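Local coordinates for protein magnesium-protoporphyrin O-methyltransferase (Synechocystis sp., PDB 4QDJ) that transfers a methyl group from S-adenosylmethionine to magnesium-protoporphyrin IX, yielding its 13-monomethyl ester on the way to chlorophyll, at residues Asp49-Trp54 and Thr130-Asp135. Residues are numbered along the deposited sequence; the frame is centred on the assembly and turned at random.
With SAM (S-adenosylmethionine), chain B.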
loop_
_atom_site.group_PDB
_atom_site.type_symbol
_atom_site.label_atom_id
_atom_site.label_comp_id
_atom_site.label_asym_id
_atom_site.label_seq_id
_atom_site.Cartn_x
_atom_site.Cartn_y
_atom_site.Cartn_z
ATOM N N ASP A 49 -1.240 -11.012 -3.072
ATOM C CA ASP A 49 -0.930 -12.402 -2.747
ATOM C C ASP A 49 0.574 -12.666 -2.665
ATOM O O ASP A 49 1.023 -13.454 -1.834
ATOM C CB ASP A 49 -1.591 -13.363 -3.742
ATOM C CG ASP A 49 -3.094 -13.468 -3.547
ATOM O OD1 ASP A 49 -3.591 -13.081 -2.468
ATOM O OD2 ASP A 49 -3.780 -13.945 -4.475
ATOM N N SER A 50 1.350 -12.006 -3.520
ATOM C CA SER A 50 2.803 -12.156 -3.511
ATOM C C SER A 50 3.404 -11.640 -2.207
ATOM O O SER A 50 4.306 -12.253 -1.637
ATOM C CB SER A 50 3.433 -11.425 -4.701
ATOM O OG SER A 50 3.144 -12.083 -5.923
ATOM N N VAL A 51 2.904 -10.501 -1.740
ATOM C CA VAL A 51 3.410 -9.912 -0.503
ATOM C C VAL A 51 3.012 -10.749 0.712
ATOM O O VAL A 51 3.836 -11.021 1.587
ATOM C CB VAL A 51 2.956 -8.445 -0.353
ATOM C CG1 VAL A 51 3.317 -7.900 1.029
ATOM C CG2 VAL A 51 3.592 -7.598 -1.443
ATOM N N VAL A 52 1.754 -11.177 0.755
ATOM C CA VAL A 52 1.299 -12.068 1.817
ATOM C C VAL A 52 2.160 -13.329 1.850
ATOM O O VAL A 52 2.585 -13.775 2.919
ATOM C CB VAL A 52 -0.190 -12.442 1.649
ATOM C CG1 VAL A 52 -0.593 -13.515 2.657
ATOM C CG2 VAL A 52 -1.067 -11.205 1.806
ATOM N N ALA A 53 2.439 -13.883 0.673
ATOM C CA ALA A 53 3.246 -15.095 0.571
ATOM C C ALA A 53 4.660 -14.901 1.121
ATOM O O ALA A 53 5.195 -15.788 1.790
ATOM C CB ALA A 53 3.296 -15.586 -0.872
ATOM N N TRP A 54 5.263 -13.747 0.836
ATOM C CA TRP A 54 6.585 -13.424 1.371
ATOM C C TRP A 54 6.561 -13.465 2.890
ATOM O O TRP A 54 7.422 -14.079 3.525
ATOM C CB TRP A 54 7.017 -12.020 0.949
ATOM C CG TRP A 54 7.608 -11.902 -0.417
ATOM C CD1 TRP A 54 7.943 -12.915 -1.268
ATOM C CD2 TRP A 54 7.937 -10.683 -1.091
ATOM N NE1 TRP A 54 8.458 -12.399 -2.435
ATOM C CE2 TRP A 54 8.463 -11.032 -2.351
ATOM C CE3 TRP A 54 7.831 -9.330 -0.753
ATOM C CZ2 TRP A 54 8.888 -10.074 -3.272
ATOM C CZ3 TRP A 54 8.253 -8.382 -1.667
ATOM C CH2 TRP A 54 8.776 -8.759 -2.911
ATOM N N THR A 130 7.652 -4.045 10.244
ATOM C CA THR A 130 7.496 -4.001 8.798
ATOM C C THR A 130 6.520 -2.906 8.384
ATOM O O THR A 130 5.424 -2.795 8.932
ATOM C CB THR A 130 7.004 -5.365 8.266
ATOM O OG1 THR A 130 8.030 -6.347 8.458
ATOM C CG2 THR A 130 6.662 -5.286 6.786
ATOM N N VAL A 131 6.940 -2.087 7.427
ATOM C CA VAL A 131 6.078 -1.063 6.856
ATOM C C VAL A 131 5.853 -1.397 5.387
ATOM O O VAL A 131 6.798 -1.726 4.668
ATOM C CB VAL A 131 6.700 0.341 6.998
ATOM C CG1 VAL A 131 5.813 1.393 6.350
ATOM C CG2 VAL A 131 6.927 0.667 8.468
ATOM N N ILE A 132 4.600 -1.338 4.950
ATOM C CA ILE A 132 4.252 -1.705 3.583
ATOM C C ILE A 132 3.467 -0.592 2.901
ATOM O O ILE A 132 2.545 -0.024 3.485
ATOM C CB ILE A 132 3.422 -3.008 3.543
ATOM C CG1 ILE A 132 4.117 -4.115 4.341
ATOM C CG2 ILE A 132 3.185 -3.450 2.101
ATOM C CD1 ILE A 132 3.315 -5.397 4.422
ATOM N N CYS A 133 3.835 -0.284 1.663
ATOM C CA CYS A 133 3.146 0.739 0.890
ATOM C C CYS A 133 2.995 0.262 -0.550
ATOM O O CYS A 133 3.930 0.358 -1.345
ATOM C CB CYS A 133 3.929 2.050 0.947
ATOM S SG CYS A 133 3.104 3.462 0.197
ATOM N N LEU A 134 1.815 -0.267 -0.875
ATOM C CA LEU A 134 1.569 -0.862 -2.186
ATOM C C LEU A 134 0.695 0.012 -3.073
ATOM O O LEU A 134 -0.383 0.439 -2.661
ATOM C CB LEU A 134 0.897 -2.229 -2.043
ATOM C CG LEU A 134 1.615 -3.322 -1.256
ATOM C CD1 LEU A 134 0.840 -4.629 -1.357
ATOM C CD2 LEU A 134 3.045 -3.497 -1.748
ATOM N N ASP A 135 1.166 0.253 -4.294
ATOM C CA ASP A 135 0.400 0.966 -5.316
ATOM C C ASP A 135 -0.116 2.324 -4.840
ATOM O O ASP A 135 -1.239 2.722 -5.158
ATOM C CB ASP A 135 -0.757 0.105 -5.836
ATOM C CG ASP A 135 -0.284 -1.155 -6.551
ATOM O OD1 ASP A 135 0.939 -1.316 -6.759
ATOM O OD2 ASP A 135 -1.144 -1.986 -6.916
HETATM N N SAM B . -2.443 -0.086 -0.925
HETATM C CA SAM B . -3.821 -0.443 -1.252
HETATM C C SAM B . -3.868 -1.733 -2.060
HETATM O O SAM B . -2.911 -2.077 -2.755
HETATM O OXT SAM B . -4.863 -2.458 -2.031
HETATM C CB SAM B . -4.556 0.685 -1.979
HETATM C CG SAM B . -3.956 1.169 -3.298
HETATM S SD SAM B . -4.985 2.442 -4.087
HETATM C CE SAM B . -4.404 2.376 -5.800
HETATM C "C5'" SAM B . -4.137 3.938 -3.540
HETATM C "C4'" SAM B . -4.569 4.350 -2.141
HETATM O "O4'" SAM B . -3.573 5.185 -1.589
HETATM C "C3'" SAM B . -5.872 5.138 -2.125
HETATM O "O3'" SAM B . -6.764 4.531 -1.220
HETATM C "C2'" SAM B . -5.480 6.508 -1.609
HETATM O "O2'" SAM B . -6.476 7.073 -0.786
HETATM C "C1'" SAM B . -4.204 6.199 -0.845
HETATM N N9 SAM B . -3.311 7.354 -0.697
HETATM C C8 SAM B . -2.922 8.238 -1.666
HETATM N N7 SAM B . -2.095 9.147 -1.099
HETATM C C5 SAM B . -1.955 8.848 0.212
HETATM C C6 SAM B . -1.236 9.442 1.238
HETATM N N6 SAM B . -0.503 10.528 1.004
HETATM N N1 SAM B . -1.292 8.898 2.503
HETATM C C2 SAM B . -2.052 7.772 2.746
HETATM N N3 SAM B . -2.768 7.188 1.722
HETATM C C4 SAM B . -2.713 7.720 0.477
#
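Beside, and outside, the place where Val51 meets Ile132 and Leu134 lies a flat group, the Trp54 indole: it carries the carbonyl oxygen of Ser50, one helical turn back, 3.5 Å above one face and offset toward the rim, while Arg211 adds a cation-pi contact and Ile224 and Glu226 of strand 221-229 also touch the Trp54 side chain. The contact itself is wholly aliphatic and rests on one valine whose two methyls are divided between Ile132 on the strand and Leu134 just beyond it. Val51 has CG1 anti to the backbone N (chi1 172°), which sends that branch to the terminal methyl of Ile132, with CG1 4.2 Å from CD1. The other branch faces both methyls of Leu134: CG2 lies 4.0 Å from CD1 and 4.1 Å from CD2, the two side chains running past each other in opposite directions. Within the class I methyltransferase fold, a Rossmann-like sheet flanked by helices, this valine joins helix 35-58 to one of the central parallel strands, 130-133. Leu76 touches both Ile132 and Leu134 from a loop, and Ile224 meets Val51, so the buried methyls have further apolar neighbours. Just past the strand's end the chain turns to cofactor binding. The amino N of S-adenosylmethionine donates a 2.7 Å hydrogen bond to Leu134 O, and Asp135 O comes within 3.2 Å of the cofactor's methyl carbon CE. The Asp135 carboxylate is tied down by Ser163, Tyr220 and Ser222.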